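Local structure of carboxylesterase (3WJ2) at residues Y56-L60 against H135-K139; Y131-H135 against T174-A178; V181-P185 against H281-T285; L205-I210 against Y250-R254. The protein probably hydrolyses carboxylic esters, acting as a carboxylesterase of the alpha/beta-hydrolase fold that is adapted to low pH. All blocks are in the same frame, centred on the assembly; numbering follows the deposited sequence.

Contact 1 of 4, residues Y56-L60 against H135-K139; sequences YKIKL and HYIAK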
loop_
_atom_site.group_PDB
_atom_site.type_symbol
_atom_site.label_atom_id
_atom_site.label_comp_id
_atom_site.label_asym_id
_atom_site.label_seq_id
_atom_site.Cartn_x
_atom_site.Cartn_y
_atom_site.Cartn_z
ATOM N N TYR B 56 26.512 -23.735 -27.847
ATOM C CA TYR B 56 25.909 -25.051 -28.148
ATOM C C TYR B 56 24.688 -24.916 -29.012
ATOM O O TYR B 56 24.057 -23.855 -29.060
ATOM C CB TYR B 56 25.473 -25.802 -26.890
ATOM C CG TYR B 56 26.537 -26.271 -26.027
ATOM C CD1 TYR B 56 27.080 -27.555 -26.199
ATOM C CD2 TYR B 56 27.013 -25.469 -24.989
ATOM C CE1 TYR B 56 28.077 -28.015 -25.378
ATOM C CE2 TYR B 56 28.000 -25.938 -24.133
ATOM C CZ TYR B 56 28.535 -27.204 -24.347
ATOM O OH TYR B 56 29.528 -27.683 -23.518
ATOM N N LYS B 57 24.379 -25.991 -29.739
ATOM C CA LYS B 57 23.055 -26.115 -30.414
ATOM C C LYS B 57 22.263 -27.113 -29.607
ATOM O O LYS B 57 22.718 -28.218 -29.352
ATOM C CB LYS B 57 23.255 -26.490 -31.872
ATOM C CG LYS B 57 23.880 -25.408 -32.758
ATOM C CD LYS B 57 22.952 -24.239 -33.053
ATOM C CE LYS B 57 23.545 -23.414 -34.208
ATOM N NZ LYS B 57 22.794 -22.115 -34.502
ATOM N N ILE B 58 21.073 -26.750 -29.159
ATOM C CA ILE B 58 20.209 -27.654 -28.386
ATOM C C ILE B 58 19.250 -28.213 -29.408
ATOM O O ILE B 58 18.375 -27.519 -29.885
ATOM C CB ILE B 58 19.375 -26.823 -27.273
ATOM C CG1 ILE B 58 20.317 -26.032 -26.348
ATOM C CG2 ILE B 58 18.537 -27.739 -26.370
ATOM C CD1 ILE B 58 21.438 -26.819 -25.793
ATOM N N LYS B 59 19.443 -29.471 -29.737
ATOM C CA LYS B 59 18.706 -30.117 -30.857
ATOM C C LYS B 59 17.399 -30.727 -30.387
ATOM O O LYS B 59 17.327 -31.906 -30.062
ATOM C CB LYS B 59 19.625 -31.178 -31.520
ATOM C CG LYS B 59 19.063 -31.520 -32.878
ATOM C CD LYS B 59 19.662 -32.830 -33.426
ATOM C CE LYS B 59 19.083 -33.060 -34.830
ATOM N NZ LYS B 59 17.751 -32.288 -35.028
ATOM N N LEU B 60 16.364 -29.884 -30.228
ATOM C CA LEU B 60 15.091 -30.370 -29.719
ATOM C C LEU B 60 14.276 -30.970 -30.919
ATOM O O LEU B 60 14.720 -30.892 -32.079
ATOM C CB LEU B 60 14.305 -29.144 -29.186
ATOM C CG LEU B 60 15.051 -28.455 -28.013
ATOM C CD1 LEU B 60 14.204 -27.340 -27.504
ATOM C CD2 LEU B 60 15.214 -29.491 -26.861
ATOM N N HIS B 135 14.673 -30.474 -19.998
ATOM C CA HIS B 135 14.762 -31.952 -19.999
ATOM C C HIS B 135 15.860 -32.437 -20.887
ATOM O O HIS B 135 16.548 -33.448 -20.544
ATOM C CB HIS B 135 13.389 -32.562 -20.309
ATOM C CG HIS B 135 12.453 -32.523 -19.143
ATOM N ND1 HIS B 135 12.627 -33.286 -17.999
ATOM C CD2 HIS B 135 11.412 -31.696 -18.890
ATOM C CE1 HIS B 135 11.666 -32.987 -17.138
ATOM N NE2 HIS B 135 10.898 -32.038 -17.662
ATOM N N TYR B 136 16.118 -31.764 -21.995
ATOM C CA TYR B 136 17.245 -32.163 -22.886
ATOM C C TYR B 136 18.579 -32.082 -22.165
ATOM O O TYR B 136 19.389 -33.068 -22.200
ATOM C CB TYR B 136 17.203 -31.289 -24.118
ATOM C CG TYR B 136 18.272 -31.538 -25.185
ATOM C CD1 TYR B 136 17.963 -32.109 -26.391
ATOM C CD2 TYR B 136 19.531 -30.973 -25.017
ATOM C CE1 TYR B 136 18.960 -32.207 -27.394
ATOM C CE2 TYR B 136 20.502 -31.057 -25.990
ATOM C CZ TYR B 136 20.204 -31.681 -27.180
ATOM O OH TYR B 136 21.215 -31.710 -28.199
ATOM N N ILE B 137 18.852 -30.936 -21.533
ATOM C CA ILE B 137 20.105 -30.793 -20.823
ATOM C C ILE B 137 20.201 -31.705 -19.627
ATOM O O ILE B 137 21.288 -32.263 -19.356
ATOM C CB ILE B 137 20.385 -29.310 -20.473
ATOM C CG1 ILE B 137 20.506 -28.564 -21.800
ATOM C CG2 ILE B 137 21.728 -29.188 -19.709
ATOM C CD1 ILE B 137 20.259 -27.003 -21.686
ATOM N N ALA B 138 19.125 -31.928 -18.919
ATOM C CA ALA B 138 19.142 -32.840 -17.778
ATOM C C ALA B 138 19.476 -34.288 -18.253
ATOM O O ALA B 138 20.276 -34.997 -17.587
ATOM C CB ALA B 138 17.894 -32.842 -17.010
ATOM N N LYS B 139 18.899 -34.701 -19.375
ATOM C CA LYS B 139 19.241 -36.058 -19.866
ATOM C C LYS B 139 20.644 -36.133 -20.310
ATOM O O LYS B 139 21.282 -37.167 -20.086
ATOM C CB LYS B 139 18.370 -36.465 -21.012
ATOM C CG LYS B 139 16.967 -36.749 -20.586
ATOM C CD LYS B 139 16.019 -36.973 -21.844
ATOM C CE LYS B 139 16.563 -36.463 -23.225
ATOM N NZ LYS B 139 15.437 -36.355 -24.238
#
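One of the two outermost strands of an alpha/beta-hydrolase sheet here meets a flanking helix, an alpha-on-beta packing contact in the layered fold. The short axes of strand 56-60 and helix 135-139 approach to 9.6 Å, and the helix crosses the strand steeply, at 107°; the nearest CA pair is Leu60 to Tyr136 at 7.4 Å. That spacing is bridged mainly by Tyr136, whose CA-to-CB bond points toward the strand. Its ring carries Ile58 over one face: Ile58 CG2 lies 3.9 Å from the ring centroid and 21° off the normal, a CH-pi contact. Leu60 CD2 adds apolar contact 3.8 Å from Tyr136 CD1. At the far end of the ring, Lys59 N gives a weak hydrogen bond to Tyr136 OH (3.2 Å, 164°). Lys59 is the centre of an inverse gamma turn, closed by a weak bond from Leu60 N to Ile58 O (3.1 Å). A looser touch, Ile58 CD1 to Ile137 CD1 at 4.3 Å, extends the apolar patch. Within the sheet, the strand runs antiparallel to 63-71, with backbone hydrogen bonds Ile58 to Leu65 and Tyr56 to Ala67, while Ile137 of helix 125-139 rests on Ile146 in the loop beyond.

Contact 2 of 4, residues Y131-H135 against T174-A178; sequences YDSFH and TEMPA
Residues 131-135 form continuous alpha helix, with phi/psi near -66/-40 and His135 N bonded to Tyr131 O at 3.1 Å. Residues 174-178 are irregular: Thr174 to Pro177 run extended (Thr174 -103/178, Glu175 -49/136, Met176 -116/148, Pro177 -58/156), and Ala178 takes helical angles, -73/-28. The nearest CA pairs are Phe134-Pro177 (7.9 Å) and His135-Glu175 (7.7 Å). Phe134 (chi1 t, chi2 67°) points at the loop. Pro177 CG sits over one face of its ring, 3.8 Å from the centroid and 13° off the normal, a CH-pi contact; Glu175 O approaches the ring edge, 3.6 Å from Phe134 CE2. His135 (chi1 m) brings CE1 to 3.2 Å from Thr174 OG1 and 3.3 Å from Glu175 O. Thr174, rotamer p, donates from OG1 to Glu175 O (3.1 Å). Water 1 links His135 to Glu175 (chi1 t, chi2 t): it lies 2.7 Å from His135 ND1 and donates to Glu175 OE1 at 3.3 Å. Tyr131 (chi1 t) ends with OH 3.5 Å from Thr174 CG2. Phe134 also lies on Leu80 and Val152 of the sheet, and Pro177 on Val152, so the contact belongs to the helix-over-sheet layer of an alpha/beta-hydrolase fold, at the loop from helix 157-172 into strand 180-183.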
loop_
_atom_site.group_PDB
_atom_site.type_symbol
_atom_site.label_atom_id
_atom_site.label_comp_id
_atom_site.label_asym_id
_atom_site.label_seq_id
_atom_site.Cartn_x
_atom_site.Cartn_y
_atom_site.Cartn_z
ATOM N N TYR B 131 10.691 -25.855 -21.342
ATOM C CA TYR B 131 10.522 -27.161 -20.740
ATOM C C TYR B 131 11.327 -28.235 -21.409
ATOM O O TYR B 131 12.047 -29.011 -20.718
ATOM C CB TYR B 131 9.062 -27.510 -20.859
ATOM C CG TYR B 131 8.708 -28.912 -20.320
ATOM C CD1 TYR B 131 8.429 -29.093 -18.971
ATOM C CD2 TYR B 131 8.611 -30.024 -21.202
ATOM C CE1 TYR B 131 8.044 -30.355 -18.466
ATOM C CE2 TYR B 131 8.199 -31.312 -20.698
ATOM C CZ TYR B 131 7.944 -31.430 -19.342
ATOM O OH TYR B 131 7.540 -32.657 -18.779
ATOM N N ASP B 132 11.294 -28.220 -22.742
ATOM C CA ASP B 132 12.070 -29.223 -23.494
ATOM C C ASP B 132 13.568 -29.016 -23.328
ATOM O O ASP B 132 14.300 -30.040 -23.213
ATOM C CB ASP B 132 11.675 -29.221 -24.970
ATOM C CG ASP B 132 10.275 -29.768 -25.197
ATOM O OD1 ASP B 132 9.661 -30.514 -24.350
ATOM O OD2 ASP B 132 9.758 -29.497 -26.297
ATOM N N SER B 133 14.065 -27.745 -23.256
ATOM C CA SER B 133 15.507 -27.584 -23.128
ATOM C C SER B 133 15.994 -28.063 -21.764
ATOM O O SER B 133 17.091 -28.574 -21.628
ATOM C CB SER B 133 16.030 -26.140 -23.460
ATOM O OG SER B 133 15.404 -25.204 -22.561
ATOM N N PHE B 134 15.161 -27.850 -20.674
ATOM C CA PHE B 134 15.526 -28.307 -19.366
ATOM C C PHE B 134 15.688 -29.838 -19.422
ATOM O O PHE B 134 16.685 -30.340 -18.930
ATOM C CB PHE B 134 14.456 -27.853 -18.316
ATOM C CG PHE B 134 14.626 -28.613 -17.016
ATOM C CD1 PHE B 134 15.763 -28.405 -16.224
ATOM C CD2 PHE B 134 13.728 -29.659 -16.683
ATOM C CE1 PHE B 134 15.996 -29.179 -15.045
ATOM C CE2 PHE B 134 13.997 -30.420 -15.516
ATOM C CZ PHE B 134 15.128 -30.196 -14.754
ATOM N N HIS B 135 14.673 -30.474 -19.998
ATOM C CA HIS B 135 14.762 -31.952 -19.999
ATOM C C HIS B 135 15.860 -32.437 -20.887
ATOM O O HIS B 135 16.548 -33.448 -20.544
ATOM C CB HIS B 135 13.389 -32.562 -20.309
ATOM C CG HIS B 135 12.453 -32.523 -19.143
ATOM N ND1 HIS B 135 12.627 -33.286 -17.999
ATOM C CD2 HIS B 135 11.412 -31.696 -18.890
ATOM C CE1 HIS B 135 11.666 -32.987 -17.138
ATOM N NE2 HIS B 135 10.898 -32.038 -17.662
ATOM N N THR B 174 7.821 -35.518 -13.607
ATOM C CA THR B 174 9.047 -35.744 -14.218
ATOM C C THR B 174 10.122 -35.155 -13.332
ATOM O O THR B 174 9.841 -34.633 -12.220
ATOM C CB THR B 174 9.154 -34.954 -15.563
ATOM O OG1 THR B 174 9.081 -33.530 -15.258
ATOM C CG2 THR B 174 8.051 -35.291 -16.523
ATOM N N GLU B 175 11.347 -35.334 -13.779
ATOM C CA GLU B 175 12.513 -34.692 -13.145
ATOM C C GLU B 175 12.194 -33.192 -12.960
ATOM O O GLU B 175 11.611 -32.551 -13.839
ATOM C CB GLU B 175 13.752 -34.871 -13.988
ATOM C CG GLU B 175 14.991 -34.443 -13.179
ATOM C CD GLU B 175 16.340 -34.638 -13.851
ATOM O OE1 GLU B 175 16.461 -35.344 -14.888
ATOM O OE2 GLU B 175 17.311 -34.077 -13.301
ATOM N N MET B 176 12.516 -32.657 -11.795
ATOM C CA MET B 176 12.142 -31.277 -11.568
ATOM C C MET B 176 13.511 -30.517 -11.421
ATOM O O MET B 176 14.515 -31.039 -10.918
ATOM C CB MET B 176 11.213 -31.231 -10.258
ATOM C CG MET B 176 9.499 -31.608 -10.473
ATOM S SD MET B 176 9.106 -30.313 -9.265
ATOM C CE MET B 176 9.478 -29.092 -10.526
ATOM N N PRO B 177 13.561 -29.231 -11.862
ATOM C CA PRO B 177 14.759 -28.433 -11.531
ATOM C C PRO B 177 15.044 -28.302 -10.037
ATOM O O PRO B 177 14.097 -28.418 -9.217
ATOM C CB PRO B 177 14.396 -27.050 -12.087
ATOM C CG PRO B 177 13.346 -27.315 -13.147
ATOM C CD PRO B 177 12.520 -28.424 -12.541
ATOM N N ALA B 178 16.325 -28.051 -9.676
ATOM C CA ALA B 178 16.737 -27.994 -8.299
ATOM C C ALA B 178 16.247 -26.711 -7.591
ATOM O O ALA B 178 16.101 -26.713 -6.396
ATOM C CB ALA B 178 18.263 -28.080 -8.226
HETATM O O HOH W 1 14.546 -35.111 -17.563
#

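Contact 3 of 4, residues V181-P185 against H281-T285; sequences VLFYP and HGSAT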
loop_
_atom_site.group_PDB
_atom_site.type_symbol
_atom_site.label_atom_id
_atom_site.label_comp_id
_atom_site.label_asym_id
_atom_site.label_seq_id
_atom_site.Cartn_x
_atom_site.Cartn_y
_atom_site.Cartn_z
ATOM N N VAL B 181 14.779 -19.609 -10.010
ATOM C CA VAL B 181 15.288 -18.270 -9.546
ATOM C C VAL B 181 14.542 -17.263 -10.466
ATOM O O VAL B 181 14.709 -17.235 -11.730
ATOM C CB VAL B 181 16.742 -18.166 -9.828
ATOM C CG1 VAL B 181 17.151 -16.749 -9.321
ATOM C CG2 VAL B 181 17.505 -19.212 -9.041
ATOM N N LEU B 182 13.618 -16.511 -9.843
ATOM C CA LEU B 182 12.658 -15.760 -10.665
ATOM C C LEU B 182 12.863 -14.283 -10.427
ATOM O O LEU B 182 12.430 -13.716 -9.442
ATOM C CB LEU B 182 11.154 -16.106 -10.210
ATOM C CG LEU B 182 10.916 -17.634 -10.248
ATOM C CD1 LEU B 182 9.485 -17.924 -9.602
ATOM C CD2 LEU B 182 11.024 -18.289 -11.638
ATOM N N PHE B 183 13.466 -13.601 -11.439
ATOM C CA PHE B 183 13.522 -12.150 -11.310
ATOM C C PHE B 183 12.331 -11.558 -12.004
ATOM O O PHE B 183 12.150 -11.591 -13.250
ATOM C CB PHE B 183 14.833 -11.629 -12.107
ATOM C CG PHE B 183 16.113 -11.864 -11.378
ATOM C CD1 PHE B 183 16.599 -10.916 -10.479
ATOM C CD2 PHE B 183 16.902 -13.006 -11.694
ATOM C CE1 PHE B 183 17.787 -11.187 -9.751
ATOM C CE2 PHE B 183 18.138 -13.251 -10.992
ATOM C CZ PHE B 183 18.577 -12.305 -10.061
ATOM N N TYR B 184 11.447 -10.985 -11.150
ATOM C CA TYR B 184 10.250 -10.265 -11.620
ATOM C C TYR B 184 9.551 -10.880 -12.864
ATOM O O TYR B 184 9.352 -10.230 -13.932
ATOM C CB TYR B 184 10.544 -8.733 -11.782
ATOM C CG TYR B 184 11.840 -8.409 -12.499
ATOM C CD1 TYR B 184 11.821 -8.307 -13.872
ATOM C CD2 TYR B 184 13.003 -8.263 -11.734
ATOM C CE1 TYR B 184 13.070 -7.942 -14.519
ATOM C CE2 TYR B 184 14.215 -7.896 -12.314
ATOM C CZ TYR B 184 14.188 -7.774 -13.676
ATOM O OH TYR B 184 15.430 -7.464 -14.336
ATOM N N PRO B 185 8.995 -12.133 -12.717
ATOM C CA PRO B 185 8.311 -12.742 -13.856
ATOM C C PRO B 185 6.927 -12.057 -14.167
ATOM O O PRO B 185 6.300 -11.480 -13.239
ATOM C CB PRO B 185 7.921 -14.139 -13.313
ATOM C CG PRO B 185 8.024 -14.025 -11.776
ATOM C CD PRO B 185 9.156 -12.966 -11.528
ATOM N N HIS B 281 11.144 -2.178 -13.190
ATOM C CA HIS B 281 11.238 -3.380 -14.034
ATOM C C HIS B 281 12.516 -3.342 -14.848
ATOM O O HIS B 281 12.959 -2.261 -15.258
ATOM C CB HIS B 281 10.044 -3.487 -14.979
ATOM C CG HIS B 281 9.825 -4.908 -15.448
ATOM N ND1 HIS B 281 10.205 -5.412 -16.692
ATOM C CD2 HIS B 281 9.245 -5.926 -14.791
ATOM C CE1 HIS B 281 9.846 -6.669 -16.764
ATOM N NE2 HIS B 281 9.249 -7.015 -15.650
ATOM N N GLY B 282 13.211 -4.459 -14.916
ATOM C CA GLY B 282 14.457 -4.500 -15.690
ATOM C C GLY B 282 15.620 -4.253 -14.785
ATOM O O GLY B 282 16.746 -4.272 -15.259
ATOM N N SER B 283 15.426 -4.108 -13.451
ATOM C CA SER B 283 16.513 -3.705 -12.545
ATOM C C SER B 283 17.731 -4.662 -12.651
ATOM O O SER B 283 18.869 -4.203 -12.629
ATOM C CB SER B 283 16.082 -3.647 -11.113
ATOM O OG SER B 283 15.464 -4.936 -10.814
ATOM N N ALA B 284 17.524 -5.970 -12.764
ATOM C CA ALA B 284 18.658 -6.900 -12.772
ATOM C C ALA B 284 19.542 -6.685 -14.003
ATOM O O ALA B 284 20.761 -6.758 -13.800
ATOM C CB ALA B 284 18.131 -8.324 -12.711
ATOM N N THR B 285 18.926 -6.499 -15.150
ATOM C CA THR B 285 19.720 -6.329 -16.366
ATOM C C THR B 285 20.242 -4.895 -16.345
ATOM O O THR B 285 21.114 -4.586 -17.213
ATOM C CB THR B 285 18.977 -6.757 -17.577
ATOM O OG1 THR B 285 17.662 -6.219 -17.581
ATOM C CG2 THR B 285 18.929 -8.303 -17.688
HETATM O O HOH W 2 15.412 -7.587 -16.975
#
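Strand 180-183 holds Val181 and Leu182 between strands 150-155 and 243-248, and the contact with 281-285 begins at its last residue, Phe183, whose CD1 lies 3.7 Å from Ala284 CB. Tyr184 then leaves the strand at phi/psi 37/65, a left-handed conformation, with chi1 p, and buries 120 Å² against the other segment. The edge of its ring points at the face of the His281 ring, with centroids 4.8 Å apart and planes at 65°. Farther out, Tyr184 OH accepts from Ala284 N (3.0 Å, 136°), and water 2 joins Tyr184 OH (2.6 Å) to Thr285 OG1 (2.7 Å). The CA-to-CB bond of Pro185 points away. Opposite Tyr184, Gly282 has a positive phi (95/4) at which a CB would jam against the preceding carbonyl O; Ser283 OG is hydrogen-bonded to Asn248. His281 also touches Ser156 of a GxSxG sequence and Asp251, consistent with the Ser-Asp-His triad of this family. Tyr184 thus joins the end of strand 180-183 to the probable catalytic histidine loop, by ring packing and its hydroxyl's polar contacts.

Contact 4 of 4, residues L205-I210 against Y250-R254; sequences LTGKMI and YDPLR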
loop_
_atom_site.group_PDB
_atom_site.type_symbol
_atom_site.label_atom_id
_atom_site.label_comp_id
_atom_site.label_asym_id
_atom_site.label_seq_id
_atom_site.Cartn_x
_atom_site.Cartn_y
_atom_site.Cartn_z
ATOM N N LEU B 205 8.224 0.160 -18.253
ATOM C CA LEU B 205 7.304 -0.879 -18.745
ATOM C C LEU B 205 5.932 -0.337 -18.568
ATOM O O LEU B 205 5.490 -0.171 -17.438
ATOM C CB LEU B 205 7.513 -2.168 -17.972
ATOM C CG LEU B 205 6.505 -3.282 -18.192
ATOM C CD1 LEU B 205 6.542 -3.736 -19.696
ATOM C CD2 LEU B 205 6.796 -4.417 -17.183
ATOM N N THR B 206 5.224 0.020 -19.633
ATOM C CA THR B 206 3.953 0.612 -19.511
ATOM C C THR B 206 2.821 -0.409 -19.604
ATOM O O THR B 206 3.042 -1.510 -20.111
ATOM C CB THR B 206 3.680 1.650 -20.626
ATOM O OG1 THR B 206 3.758 1.009 -21.908
ATOM C CG2 THR B 206 4.750 2.702 -20.673
ATOM N N GLY B 207 1.620 0.010 -19.215
ATOM C CA GLY B 207 0.391 -0.797 -19.397
ATOM C C GLY B 207 0.107 -1.195 -20.837
ATOM O O GLY B 207 -0.185 -2.376 -21.164
ATOM N N LYS B 208 0.254 -0.232 -21.726
ATOM C CA LYS B 208 0.051 -0.443 -23.161
ATOM C C LYS B 208 1.055 -1.437 -23.698
ATOM O O LYS B 208 0.670 -2.302 -24.462
ATOM C CB LYS B 208 0.166 0.836 -23.950
ATOM C CG LYS B 208 -1.082 1.704 -23.738
ATOM C CD LYS B 208 -0.817 3.061 -24.374
ATOM C CE LYS B 208 -1.102 2.938 -25.856
ATOM N NZ LYS B 208 -1.128 4.282 -26.468
ATOM N N MET B 209 2.303 -1.326 -23.255
ATOM C CA MET B 209 3.286 -2.343 -23.754
ATOM C C MET B 209 3.025 -3.735 -23.185
ATOM O O MET B 209 3.245 -4.753 -23.895
ATOM C CB MET B 209 4.720 -1.895 -23.446
ATOM C CG MET B 209 5.097 -0.819 -24.444
ATOM S SD MET B 209 4.887 -1.351 -26.243
ATOM C CE MET B 209 6.065 -2.737 -26.273
ATOM N N ILE B 210 2.625 -3.825 -21.893
ATOM C CA ILE B 210 2.324 -5.134 -21.325
ATOM C C ILE B 210 1.248 -5.783 -22.199
ATOM O O ILE B 210 1.331 -6.978 -22.502
ATOM C CB ILE B 210 1.869 -5.013 -19.858
ATOM C CG1 ILE B 210 3.059 -4.651 -19.005
ATOM C CG2 ILE B 210 1.276 -6.362 -19.343
ATOM C CD1 ILE B 210 2.675 -4.183 -17.482
ATOM N N TYR B 250 8.758 -0.415 -7.803
ATOM C CA TYR B 250 7.981 0.458 -8.712
ATOM C C TYR B 250 7.808 -0.182 -10.064
ATOM O O TYR B 250 8.482 0.152 -11.017
ATOM C CB TYR B 250 8.819 1.751 -8.823
ATOM C CG TYR B 250 8.823 2.576 -7.517
ATOM C CD1 TYR B 250 7.644 3.091 -7.024
ATOM C CD2 TYR B 250 9.987 2.804 -6.852
ATOM C CE1 TYR B 250 7.675 3.839 -5.792
ATOM C CE2 TYR B 250 10.064 3.595 -5.718
ATOM C CZ TYR B 250 8.875 4.089 -5.204
ATOM O OH TYR B 250 8.916 4.899 -4.083
ATOM N N ASP B 251 7.024 -1.217 -10.090
ATOM C CA ASP B 251 6.973 -2.071 -11.333
ATOM C C ASP B 251 5.532 -2.552 -11.406
ATOM O O ASP B 251 4.968 -3.088 -10.424
ATOM C CB ASP B 251 7.945 -3.266 -11.119
ATOM C CG ASP B 251 7.863 -4.330 -12.207
ATOM O OD1 ASP B 251 7.050 -4.368 -13.090
ATOM O OD2 ASP B 251 8.811 -5.166 -12.107
ATOM N N PRO B 252 4.862 -2.361 -12.544
ATOM C CA PRO B 252 3.454 -2.851 -12.658
ATOM C C PRO B 252 3.268 -4.351 -12.364
ATOM O O PRO B 252 2.200 -4.794 -11.930
ATOM C CB PRO B 252 3.008 -2.473 -14.054
ATOM C CG PRO B 252 4.332 -2.165 -14.813
ATOM C CD PRO B 252 5.381 -1.822 -13.830
ATOM N N LEU B 253 4.315 -5.172 -12.620
ATOM C CA LEU B 253 4.232 -6.616 -12.430
ATOM C C LEU B 253 4.393 -7.089 -10.988
ATOM O O LEU B 253 4.346 -8.273 -10.704
ATOM C CB LEU B 253 5.365 -7.321 -13.235
ATOM C CG LEU B 253 5.168 -7.114 -14.698
ATOM C CD1 LEU B 253 6.144 -8.107 -15.485
ATOM C CD2 LEU B 253 3.805 -7.171 -15.259
ATOM N N ARG B 254 4.676 -6.185 -10.027
ATOM C CA ARG B 254 5.088 -6.535 -8.695
ATOM C C ARG B 254 4.001 -7.297 -7.897
ATOM O O ARG B 254 4.312 -8.281 -7.239
ATOM C CB ARG B 254 5.410 -5.217 -7.940
ATOM C CG ARG B 254 5.824 -5.390 -6.455
ATOM C CD ARG B 254 5.759 -4.019 -5.740
ATOM N NE ARG B 254 4.357 -3.766 -5.454
ATOM C CZ ARG B 254 3.963 -2.600 -4.914
ATOM N NH1 ARG B 254 4.812 -1.565 -4.815
ATOM N NH2 ARG B 254 2.676 -2.431 -4.617
#
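Leu205 and Ile210 supply the side-chain contact on one segment, Pro252 and Leu253 most of it on the other. Leu205 adopts chi1 t with chi2 p, which carries CD2 to 4.0 Å from Leu253 CG and 4.1 Å from Pro252 CG; Leu205 O is closer still to Pro252 CG, at 3.5 Å. Ile210, with chi1 m and chi2 t, extends CD1 to 3.7 Å from Pro252 CG and 3.9 Å from Leu253 CD2. The same two methyls therefore each touch both partners. The CA-to-CB bond of Leu253 (chi1 m, chi2 t) points sideways, but its end comes nearer; that of Pro252 points toward 205-210. Both segments carry local capping. Thr206, chi1 p, is an N-cap whose OG1 accepts from Met209 N (3.1 Å, 156°) at the start of helix 207-217. Asp251, chi1 t, accepts at OD1 from Leu253 N (2.9 Å, 160°) and begins a type I turn that runs to Arg254, closed by Arg254 N to Asp251 O (3.1 Å). Asp251, Leu205 and Leu253 all touch His281. The two segments thus meet by predominantly apolar van der Waals contact, while the capping bonds lie within each. Asp251, probably the acid of the catalytic triad, has both carboxylate oxygens engaged, OD1 by Leu253 N and OD2 by Asn248, beside the aliphatic contact.

Overall arrangement
From the N terminus, contact 1 closes first, bringing helix 125-139 back to edge strand 52-60 after 74 intervening residues. Contact 2 starts on the same helix, sharing His135, and closes a shorter loop to 174-178, so the two form a linked patch with centres 10 Å apart. Contact 3 opens soon after, at the end of strand 180-183, and closes at 281-285 beyond strand 271-280. Contact 4 opens and closes within that span, and touches contact 3, mainly at His281. Contact 1 ties strand 52-60 to helix 125-139, contact 2 ties that helix to the loop before strand 180-183, and contacts 3 and 4 gather loops at the probable active site.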